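Local coordinates for intimin (Escherichia coli, PDB 1F00), which probably mediates adhesion of enteropathogenic bacteria to host cells by binding its receptor through a C-terminal lectin-like domain, at residues 198-203 and 208-213. Numbering follows the deposited sequence.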
loop_
_atom_site.group_PDB
_atom_site.type_symbol
_atom_site.label_atom_id
_atom_site.label_comp_id
_atom_site.label_asym_id
_atom_site.label_seq_id
_atom_site.Cartn_x
_atom_site.Cartn_y
_atom_site.Cartn_z
ATOM N N ASP A 198 -1.134 -40.166 2.534
ATOM C CA ASP A 198 -2.142 -39.363 1.858
ATOM C C ASP A 198 -1.681 -37.917 1.767
ATOM O O ASP A 198 -2.031 -37.208 0.826
ATOM C CB ASP A 198 -3.489 -39.432 2.580
ATOM C CG ASP A 198 -4.243 -40.708 2.277
ATOM O OD1 ASP A 198 -3.909 -41.368 1.272
ATOM O OD2 ASP A 198 -5.177 -41.050 3.032
ATOM N N ALA A 199 -0.890 -37.481 2.744
ATOM C CA ALA A 199 -0.386 -36.111 2.751
ATOM C C ALA A 199 0.628 -35.952 1.625
ATOM O O ALA A 199 0.651 -34.938 0.931
ATOM C CB ALA A 199 0.260 -35.799 4.087
ATOM N N VAL A 200 1.470 -36.965 1.460
ATOM C CA VAL A 200 2.480 -36.973 0.411
ATOM C C VAL A 200 1.813 -36.825 -0.959
ATOM O O VAL A 200 2.237 -36.012 -1.782
ATOM C CB VAL A 200 3.285 -38.291 0.440
ATOM C CG1 VAL A 200 4.133 -38.423 -0.826
ATOM C CG2 VAL A 200 4.168 -38.326 1.677
ATOM N N ASN A 201 0.768 -37.610 -1.200
ATOM C CA ASN A 201 0.063 -37.553 -2.477
ATOM C C ASN A 201 -0.635 -36.216 -2.694
ATOM O O ASN A 201 -0.603 -35.666 -3.794
ATOM C CB ASN A 201 -0.953 -38.692 -2.580
ATOM C CG ASN A 201 -0.291 -40.054 -2.636
ATOM O OD1 ASN A 201 0.802 -40.202 -3.192
ATOM N ND2 ASN A 201 -0.956 -41.064 -2.075
ATOM N N THR A 202 -1.266 -35.696 -1.646
ATOM C CA THR A 202 -1.959 -34.418 -1.729
ATOM C C THR A 202 -1.006 -33.302 -2.132
ATOM O O THR A 202 -1.349 -32.452 -2.947
ATOM C CB THR A 202 -2.610 -34.065 -0.387
ATOM O OG1 THR A 202 -3.624 -35.032 -0.098
ATOM C CG2 THR A 202 -3.231 -32.673 -0.428
ATOM N N CYS A 203 0.196 -33.300 -1.565
ATOM C CA CYS A 203 1.169 -32.272 -1.907
ATOM C C CYS A 203 1.631 -32.444 -3.354
ATOM O O CYS A 203 1.796 -31.464 -4.083
ATOM C CB CYS A 203 2.366 -32.336 -0.957
ATOM S SG CYS A 203 1.959 -31.878 0.744
ATOM N N GLY A 208 3.341 -29.562 -5.188
ATOM C CA GLY A 208 4.291 -29.160 -4.165
ATOM C C GLY A 208 4.901 -30.362 -3.470
ATOM O O GLY A 208 4.858 -31.469 -3.999
ATOM N N LYS A 209 5.458 -30.147 -2.279
ATOM C CA LYS A 209 6.084 -31.221 -1.507
ATOM C C LYS A 209 5.757 -31.046 -0.021
ATOM O O LYS A 209 5.297 -29.986 0.392
ATOM C CB LYS A 209 7.607 -31.174 -1.681
ATOM C CG LYS A 209 8.084 -31.162 -3.133
ATOM C CD LYS A 209 9.603 -31.095 -3.218
ATOM C CE LYS A 209 10.077 -30.997 -4.667
ATOM N NZ LYS A 209 9.559 -32.139 -5.488
ATOM N N LEU A 210 5.991 -32.083 0.779
ATOM C CA LEU A 210 5.754 -31.983 2.216
ATOM C C LEU A 210 6.868 -31.110 2.783
ATOM O O LEU A 210 7.913 -30.938 2.145
ATOM C CB LEU A 210 5.854 -33.357 2.895
ATOM C CG LEU A 210 4.657 -34.311 2.958
ATOM C CD1 LEU A 210 5.055 -35.572 3.704
ATOM C CD2 LEU A 210 3.501 -33.637 3.660
ATOM N N PRO A 211 6.651 -30.517 3.970
ATOM C CA PRO A 211 7.721 -29.696 4.537
ATOM C C PRO A 211 8.897 -30.673 4.677
ATOM O O PRO A 211 8.693 -31.837 5.017
ATOM C CB PRO A 211 7.149 -29.281 5.892
ATOM C CG PRO A 211 5.680 -29.164 5.600
ATOM C CD PRO A 211 5.409 -30.395 4.759
ATOM N N SER A 212 10.115 -30.218 4.414
ATOM C CA SER A 212 11.270 -31.111 4.504
ATOM C C SER A 212 11.632 -31.455 5.937
ATOM O O SER A 212 12.295 -32.462 6.196
ATOM C CB SER A 212 12.489 -30.467 3.852
ATOM O OG SER A 212 12.910 -29.348 4.608
ATOM N N SER A 213 11.185 -30.619 6.866
ATOM C CA SER A 213 11.527 -30.798 8.263
ATOM C C SER A 213 10.730 -29.831 9.125
ATOM O O SER A 213 10.034 -28.959 8.613
ATOM C CB SER A 213 13.001 -30.467 8.437
ATOM O OG SER A 213 13.226 -29.145 7.948
#
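L210 turns its forked end onto helix 196-205, and its two methyls divide the work. L210 CD2 sits over both A199 and C203, residues one helical turn apart, 3.9 Å from A199 CB and 3.7 Å from C203 SG. L210 CD1, extended away from the backbone by a chi2 of -179°, goes to V200 and meets V200 CG2 at 3.5 Å, the two side chains crossing at about a right angle. Alanine suits the buried floor because its single methyl leaves room for a leucine branch, while V200, partly exposed, offers one branch, CG2, at the outer side.

C203 faces the departing chain directly. With SG beside its own backbone N (chi1 -67°), the sulfur reaches the leucine methyl, and C203 CB rests 3.7 Å from K209 C. CB of K209 points away from the helix, and the long charged chain belongs to an exposed residue.

At the C-terminal end of segment 198-203, G208 N donates to C203 O at 2.7 Å, with an N-H...O angle of 153°. This i+5 to i bond occupies a carbonyl near the C-terminal end of the helix. G208 brings no side chain beside the C203 carbonyl, which suits so close an approach.

Strand 276-281 receives A199 on A278 and C203 on C280, the latter consistent with a disulfide in this lectin-like domain; P211 packs on helix 214-224. The chemistry therefore pairs one backbone bond with a largely buried apolar patch, implying that the two together hold the start of the loop against the helix it has just left.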